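Local coordinates for N-terminal acetyltransferase-like protein (Chaetomium thermophilum, PDB 5NNP) that probably acts as the helical-repeat auxiliary subunit of an N-terminal acetyltransferase, taking part in acetyl transfer to protein N termini, at residues Glu69-Asp74 against Ile79-Tyr84; Ile86-Arg89 against Asp95-Ile98; Phe103-Glu108 against Gln113-Leu118. All coordinates share one frame; numbering follows the deposited sequence.

Contact 1 of 3, residues Glu69-Asp74 against Ile79-Tyr84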
# COMPACT_ATOMS: atom_id res chain seq x y z
N GLU A 69 7.99 39.67 -8.62
CA GLU A 69 8.09 41.09 -8.95
C GLU A 69 6.71 41.70 -9.26
O GLU A 69 6.45 42.86 -8.94
CB GLU A 69 9.03 41.29 -10.14
CG GLU A 69 9.34 42.73 -10.44
CD GLU A 69 9.98 43.42 -9.26
OE1 GLU A 69 10.95 42.86 -8.70
OE2 GLU A 69 9.51 44.52 -8.87
N ALA A 70 5.84 40.90 -9.88
CA ALA A 70 4.56 41.38 -10.37
C ALA A 70 3.64 41.66 -9.21
O ALA A 70 2.97 42.70 -9.17
CB ALA A 70 3.92 40.37 -11.32
N LEU A 71 3.62 40.75 -8.25
CA LEU A 71 2.72 40.91 -7.13
C LEU A 71 3.28 41.97 -6.16
O LEU A 71 2.57 42.45 -5.29
CB LEU A 71 2.47 39.57 -6.43
CG LEU A 71 3.64 38.77 -5.88
CD1 LEU A 71 4.07 39.41 -4.58
CD2 LEU A 71 3.22 37.32 -5.68
N THR A 72 4.54 42.35 -6.33
CA THR A 72 5.06 43.50 -5.61
C THR A 72 4.42 44.77 -6.16
O THR A 72 3.98 45.65 -5.42
CB THR A 72 6.60 43.61 -5.72
OG1 THR A 72 7.22 42.50 -5.06
CG2 THR A 72 7.08 44.90 -5.07
N ILE A 73 4.37 44.86 -7.48
CA ILE A 73 3.84 46.04 -8.14
C ILE A 73 2.37 46.22 -7.87
O ILE A 73 1.91 47.33 -7.60
CB ILE A 73 4.07 45.96 -9.65
CG1 ILE A 73 5.55 46.22 -9.94
CG2 ILE A 73 3.19 46.96 -10.37
CD1 ILE A 73 5.97 45.87 -11.33
N ASP A 74 1.63 45.12 -7.93
CA ASP A 74 0.19 45.14 -7.72
C ASP A 74 -0.21 44.09 -6.68
O ASP A 74 -0.61 42.97 -7.03
CB ASP A 74 -0.55 44.90 -9.04
CG ASP A 74 -2.02 45.23 -8.94
OD1 ASP A 74 -2.52 45.43 -7.81
OD2 ASP A 74 -2.69 45.29 -10.00
N ILE A 79 -5.09 38.09 -9.80
CA ILE A 79 -4.39 37.39 -10.86
C ILE A 79 -2.93 37.15 -10.49
O ILE A 79 -2.44 36.02 -10.61
CB ILE A 79 -4.46 38.16 -12.18
CG1 ILE A 79 -5.90 38.12 -12.71
CG2 ILE A 79 -3.49 37.59 -13.20
CD1 ILE A 79 -6.19 39.18 -13.79
N CYS A 80 -2.24 38.19 -10.02
CA CYS A 80 -0.85 38.03 -9.63
C CYS A 80 -0.68 36.94 -8.54
O CYS A 80 0.22 36.10 -8.62
CB CYS A 80 -0.27 39.36 -9.15
SG CYS A 80 -0.35 40.70 -10.39
N TRP A 81 -1.57 36.93 -7.56
CA TRP A 81 -1.48 35.95 -6.49
C TRP A 81 -1.85 34.54 -6.99
O TRP A 81 -1.18 33.56 -6.65
CB TRP A 81 -2.35 36.37 -5.30
CG TRP A 81 -1.72 37.53 -4.56
CD1 TRP A 81 -2.09 38.84 -4.62
CD2 TRP A 81 -0.59 37.47 -3.67
NE1 TRP A 81 -1.27 39.61 -3.82
CE2 TRP A 81 -0.34 38.79 -3.23
CE3 TRP A 81 0.23 36.43 -3.22
CZ2 TRP A 81 0.70 39.10 -2.35
CZ3 TRP A 81 1.28 36.75 -2.33
CH2 TRP A 81 1.50 38.08 -1.91
N HIS A 82 -2.89 34.46 -7.81
CA HIS A 82 -3.29 33.20 -8.44
C HIS A 82 -2.13 32.57 -9.23
O HIS A 82 -1.84 31.39 -9.05
CB HIS A 82 -4.50 33.44 -9.35
CG HIS A 82 -5.19 32.20 -9.80
ND1 HIS A 82 -6.17 32.20 -10.78
CD2 HIS A 82 -5.07 30.91 -9.41
CE1 HIS A 82 -6.61 30.97 -10.97
NE2 HIS A 82 -5.96 30.17 -10.15
N VAL A 83 -1.47 33.36 -10.07
CA VAL A 83 -0.31 32.91 -10.84
C VAL A 83 0.79 32.36 -9.93
O VAL A 83 1.31 31.26 -10.14
CB VAL A 83 0.28 34.07 -11.70
CG1 VAL A 83 1.62 33.69 -12.26
CG2 VAL A 83 -0.67 34.43 -12.82
N TYR A 84 1.15 33.16 -8.93
CA TYR A 84 2.15 32.78 -7.94
C TYR A 84 1.85 31.39 -7.37
O TYR A 84 2.74 30.55 -7.23
CB TYR A 84 2.19 33.85 -6.84
CG TYR A 84 3.48 33.95 -6.04
CD1 TYR A 84 4.72 34.00 -6.67
CD2 TYR A 84 3.45 34.06 -4.65
CE1 TYR A 84 5.90 34.11 -5.94
CE2 TYR A 84 4.62 34.16 -3.91
CZ TYR A 84 5.84 34.19 -4.56
OH TYR A 84 6.99 34.30 -3.82
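One face each of the Tyr84 and Trp81 rings is covered by a single methyl of Leu71. Leu71 CD2 sits 3.6 Å from the centroid of the Tyr84 ring and 4.0 Å from that of the Trp81 six-membered ring, slightly off centre on both, so that one carbon makes two CH-pi contacts. Leu71 CD1 reaches the outer rim of the indole, 3.9 Å from Trp81 CH2. Leu71 CD2 sits in the corner where the two faces meet; CG lies between the backbone N and the carbonyl carbon (chi1 58°), which puts the branch there. Nearer the turn, Leu71 CB rests 3.9 Å from Cys80 CB, and Cys80 SG settles beside Ala70. Trp81 also meets Phe103 edge-to-face, while its NE1 donates to Met75 O in the connecting turn.

The short helical segments 69-73 and 79-84 run antiparallel, at 157°, with their axes 9.0 Å apart at closest approach, as in the superhelical stacking of tetratricopeptide repeats. Trp81 is the fourth residue of the predicted repeat 78-111, where the consensus has tryptophan. With no hydrogen bond crossing between the two segments, the join rests on dispersion and the aromatic faces, and the indole N-H is satisfied by the turn.

Contact 2 of 3, residues Ile86-Arg89 against Asp95-Ile98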
# COMPACT_ATOMS: atom_id res chain seq x y z
N ILE A 86 -0.15 29.01 -8.79
CA ILE A 86 -0.04 28.05 -9.88
C ILE A 86 1.40 27.59 -10.10
O ILE A 86 1.65 26.39 -10.23
CB ILE A 86 -0.60 28.65 -11.19
CG1 ILE A 86 -2.11 28.88 -11.05
CG2 ILE A 86 -0.31 27.75 -12.38
CD1 ILE A 86 -2.71 29.64 -12.20
N LEU A 87 2.34 28.52 -10.10
CA LEU A 87 3.75 28.19 -10.20
C LEU A 87 4.17 27.24 -9.07
O LEU A 87 4.69 26.15 -9.32
CB LEU A 87 4.60 29.46 -10.17
CG LEU A 87 4.29 30.47 -11.28
CD1 LEU A 87 5.20 31.69 -11.20
CD2 LEU A 87 4.40 29.81 -12.63
N TYR A 88 3.91 27.66 -7.83
CA TYR A 88 4.18 26.85 -6.65
C TYR A 88 3.57 25.47 -6.72
O TYR A 88 4.24 24.48 -6.46
CB TYR A 88 3.66 27.55 -5.40
CG TYR A 88 4.63 28.51 -4.78
CD1 TYR A 88 5.96 28.16 -4.59
CD2 TYR A 88 4.23 29.78 -4.39
CE1 TYR A 88 6.86 29.03 -4.02
CE2 TYR A 88 5.12 30.65 -3.83
CZ TYR A 88 6.43 30.28 -3.64
OH TYR A 88 7.34 31.16 -3.07
N ARG A 89 2.29 25.40 -7.05
CA ARG A 89 1.62 24.12 -7.16
C ARG A 89 2.28 23.26 -8.22
O ARG A 89 2.38 22.05 -8.08
CB ARG A 89 0.14 24.30 -7.48
CG ARG A 89 -0.58 23.00 -7.56
CD ARG A 89 -2.03 23.21 -7.86
NE ARG A 89 -2.24 23.62 -9.23
CZ ARG A 89 -3.44 23.80 -9.77
NH1 ARG A 89 -4.52 23.59 -9.04
NH2 ARG A 89 -3.56 24.18 -11.04
N ASP A 95 2.49 24.00 -0.02
CA ASP A 95 2.24 24.81 1.15
C ASP A 95 2.30 26.27 0.79
O ASP A 95 1.46 27.06 1.23
CB ASP A 95 3.22 24.48 2.26
CG ASP A 95 2.55 24.40 3.60
OD1 ASP A 95 1.95 23.34 3.90
OD2 ASP A 95 2.59 25.41 4.34
N GLU A 96 3.27 26.64 -0.04
CA GLU A 96 3.38 28.02 -0.47
C GLU A 96 2.26 28.32 -1.46
O GLU A 96 1.81 29.45 -1.58
CB GLU A 96 4.75 28.29 -1.09
CG GLU A 96 5.88 28.22 -0.07
CD GLU A 96 5.85 29.37 0.92
OE1 GLU A 96 5.96 30.55 0.49
OE2 GLU A 96 5.72 29.10 2.14
N ALA A 97 1.79 27.28 -2.15
CA ALA A 97 0.64 27.43 -3.03
C ALA A 97 -0.60 27.84 -2.24
O ALA A 97 -1.34 28.76 -2.64
CB ALA A 97 0.39 26.15 -3.79
N ILE A 98 -0.81 27.18 -1.10
CA ILE A 98 -1.99 27.44 -0.28
C ILE A 98 -2.04 28.91 0.16
O ILE A 98 -3.08 29.56 0.05
CB ILE A 98 -2.05 26.51 0.95
CG1 ILE A 98 -2.50 25.11 0.54
CG2 ILE A 98 -3.03 27.04 1.98
CD1 ILE A 98 -2.36 24.04 1.62
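Tyr88 lays its ring flat over the beta carbon of Glu96. Glu96 CB stands 3.4 Å from the ring centroid and only 2° off the ring normal, a CH-pi contact almost exactly centred on the face, with all six ring carbons at nearly the same distance from it. The rest of the glutamate then runs toward the phenol side: Glu96 CG comes within 4.1 Å of Tyr88 CE1, and the chain bends at chi2; the carboxylate plane stands nearly perpendicular to the ring (83°). OE1 and the Tyr88 OH are neighbours without being hydrogen-bonded, so the overlap depends on the aliphatic part of Glu96. The backbone N of Glu96 is itself bonded to Asn93 OD1 in the turn.

Both segments belong to the predicted tetratricopeptide repeat 78-111, and the pair is the close approach of its two helices just beside their connecting turn. Tyr88 and Ala97 occupy its eleventh and twentieth places, where the TPR consensus has a tyrosine and a small residue. The small residue is what the geometry calls for here: the two CA atoms lie 5.1 Å apart, and the Ala97 methyl fits against Tyr88 CB at 3.9 Å and against the backbone N of Arg89 at 3.8 Å.

Arg89 joins at its base alone, CB touching the same methyl. Its CG extends anti to the backbone N (chi1 -178°), and the chain bends at chi3; the side chain packs on Leu121 of helix 112-124, and NH1 makes a long, weak ion pair with Asp117 OD1. Back on the helix of its origin, Tyr88 meets the ring of Tyr84 edge-to-face, and Phe64 of helix 60-73 also touches it.

Contact 3 of 3, residues Phe103-Glu108 against Gln113-Leu118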
# COMPACT_ATOMS: atom_id res chain seq x y z
N PHE A 103 -5.04 34.09 -0.50
CA PHE A 103 -5.08 35.54 -0.59
C PHE A 103 -5.79 35.97 -1.89
O PHE A 103 -6.60 36.92 -1.89
CB PHE A 103 -3.67 36.12 -0.52
CG PHE A 103 -3.64 37.59 -0.18
CD1 PHE A 103 -4.09 38.04 1.05
CD2 PHE A 103 -3.15 38.51 -1.10
CE1 PHE A 103 -4.06 39.40 1.38
CE2 PHE A 103 -3.11 39.86 -0.79
CZ PHE A 103 -3.57 40.31 0.46
N ALA A 104 -5.49 35.27 -2.97
CA ALA A 104 -6.21 35.48 -4.22
C ALA A 104 -7.73 35.38 -3.98
O ALA A 104 -8.50 36.24 -4.41
CB ALA A 104 -5.75 34.49 -5.28
N LEU A 105 -8.15 34.34 -3.27
CA LEU A 105 -9.57 34.19 -2.97
C LEU A 105 -10.12 35.32 -2.06
O LEU A 105 -11.30 35.66 -2.16
CB LEU A 105 -9.84 32.82 -2.33
CG LEU A 105 -11.31 32.38 -2.22
CD1 LEU A 105 -11.91 32.21 -3.60
CD2 LEU A 105 -11.48 31.10 -1.42
N LYS A 106 -9.30 35.89 -1.18
CA LYS A 106 -9.77 37.01 -0.37
C LYS A 106 -9.92 38.27 -1.23
O LYS A 106 -10.67 39.18 -0.90
CB LYS A 106 -8.84 37.30 0.82
CG LYS A 106 -8.84 36.22 1.87
CD LYS A 106 -8.03 36.59 3.09
CE LYS A 106 -7.91 35.38 4.02
NZ LYS A 106 -7.10 35.67 5.25
N LEU A 107 -9.17 38.30 -2.34
CA LEU A 107 -9.25 39.41 -3.28
C LEU A 107 -10.40 39.22 -4.26
O LEU A 107 -11.05 40.19 -4.64
CB LEU A 107 -7.93 39.57 -4.03
CG LEU A 107 -6.80 40.07 -3.13
CD1 LEU A 107 -5.43 40.03 -3.81
CD2 LEU A 107 -7.15 41.46 -2.68
N GLU A 108 -10.64 37.98 -4.67
CA GLU A 108 -11.70 37.68 -5.63
C GLU A 108 -12.59 36.51 -5.18
O GLU A 108 -12.58 35.45 -5.81
CB GLU A 108 -11.09 37.35 -6.98
CG GLU A 108 -12.07 37.20 -8.11
CD GLU A 108 -12.62 38.53 -8.57
OE1 GLU A 108 -13.41 38.54 -9.52
OE2 GLU A 108 -12.25 39.58 -7.98
N GLN A 113 -12.96 28.78 -9.37
CA GLN A 113 -11.77 28.02 -9.71
C GLN A 113 -10.73 28.11 -8.58
O GLN A 113 -10.10 27.11 -8.20
CB GLN A 113 -11.15 28.50 -11.01
CG GLN A 113 -9.85 27.80 -11.36
CD GLN A 113 -9.09 28.46 -12.50
OE1 GLN A 113 -9.28 29.65 -12.78
NE2 GLN A 113 -8.24 27.69 -13.16
N ILE A 114 -10.56 29.32 -8.07
CA ILE A 114 -9.58 29.53 -7.03
C ILE A 114 -9.98 28.77 -5.76
O ILE A 114 -9.14 28.13 -5.13
CB ILE A 114 -9.39 31.03 -6.75
CG1 ILE A 114 -8.69 31.68 -7.95
CG2 ILE A 114 -8.60 31.25 -5.47
CD1 ILE A 114 -8.51 33.19 -7.85
N GLN A 115 -11.27 28.81 -5.42
CA GLN A 115 -11.76 28.13 -4.22
C GLN A 115 -11.66 26.63 -4.39
O GLN A 115 -11.35 25.91 -3.44
CB GLN A 115 -13.22 28.52 -3.92
CG GLN A 115 -13.88 27.70 -2.80
CD GLN A 115 -13.23 27.92 -1.43
OE1 GLN A 115 -13.74 28.69 -0.62
NE2 GLN A 115 -12.11 27.25 -1.16
N ARG A 116 -11.92 26.16 -5.60
CA ARG A 116 -11.87 24.73 -5.91
C ARG A 116 -10.47 24.18 -5.72
O ARG A 116 -10.29 23.14 -5.08
CB ARG A 116 -12.35 24.49 -7.34
CG ARG A 116 -12.45 23.04 -7.75
CD ARG A 116 -13.17 22.92 -9.10
NE ARG A 116 -12.71 23.90 -10.09
CZ ARG A 116 -11.75 23.66 -10.98
NH1 ARG A 116 -11.14 22.48 -11.01
NH2 ARG A 116 -11.39 24.61 -11.85
N ASP A 117 -9.48 24.90 -6.24
CA ASP A 117 -8.11 24.42 -6.27
C ASP A 117 -7.45 24.53 -4.91
O ASP A 117 -6.67 23.65 -4.53
CB ASP A 117 -7.33 25.18 -7.32
CG ASP A 117 -7.76 24.81 -8.73
OD1 ASP A 117 -8.18 23.65 -8.93
OD2 ASP A 117 -7.69 25.67 -9.63
N LEU A 118 -7.80 25.57 -4.17
CA LEU A 118 -7.31 25.75 -2.81
C LEU A 118 -7.80 24.63 -1.88
O LEU A 118 -7.05 24.10 -1.06
CB LEU A 118 -7.76 27.10 -2.26
CG LEU A 118 -7.60 27.32 -0.77
CD1 LEU A 118 -6.13 27.47 -0.42
CD2 LEU A 118 -8.40 28.53 -0.33
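Leu105 is the main bump, and the hollow it enters is lined by Ile114, Gln115 and Leu118 on the facing helix. Its CG is anti to the backbone N (chi1 -167°), which points the two methyls at different parts of the wall. Leu105 CD1 settles against Ile114 CG2 and the backbone N of Gln115, both at 3.9 Å. Leu105 CD2 lies against the end of Gln115, 3.4 Å from Gln115 OE1, and closes on Leu118 CD2 at 4.2 Å.

Ile114 is a forked bump in turn, straddling two neighbouring residues: Ile114 CG2 presses on Leu105 CB at 3.7 Å, while Ile114 CD1 takes the shallow place over Ala104 CB at 4.0 Å. The Leu105 and Ile114 side chains slide past each other in opposite directions. The small Ala104 lets the fork come down on that flank; it is the twenty-seventh residue of the predicted repeat 78-111, where the TPR consensus likewise has alanine.

The axes of segments 103-107 and 113-118 come within 9.4 Å of each other, antiparallel at 153°. Gln115 folds back at chi2 and directs NE2 to a weak hydrogen bond with Ser134 OG on helix 128-141. No hydrogen bond links the two segments, so their cohesion comes from the fit of branched aliphatic groups, joined by a van der Waals contact between a leucine methyl and a polar amide whose nitrogen is engaged by the next helix.

In the fold
Followed from the N terminus, the three contacts come strictly in series, none nested in or crossing another. Contact 1 closes the turn between helices 60-73 and 78-90, contact 2 the turn between 78-90 and 94-107, and contact 3 the turn between 94-107 and 112-124. Contact 2 therefore lies inside the predicted repeat 78-111, while contacts 1 and 3 join it to the helices before and after. Centres are about 12 to 14 Å apart. Packing of Trp81 on Leu107, and of His82 on Gln113 and Ile114, ties contact 1 to contact 3; Ile98 against Leu118 ties contact 2 to contact 3.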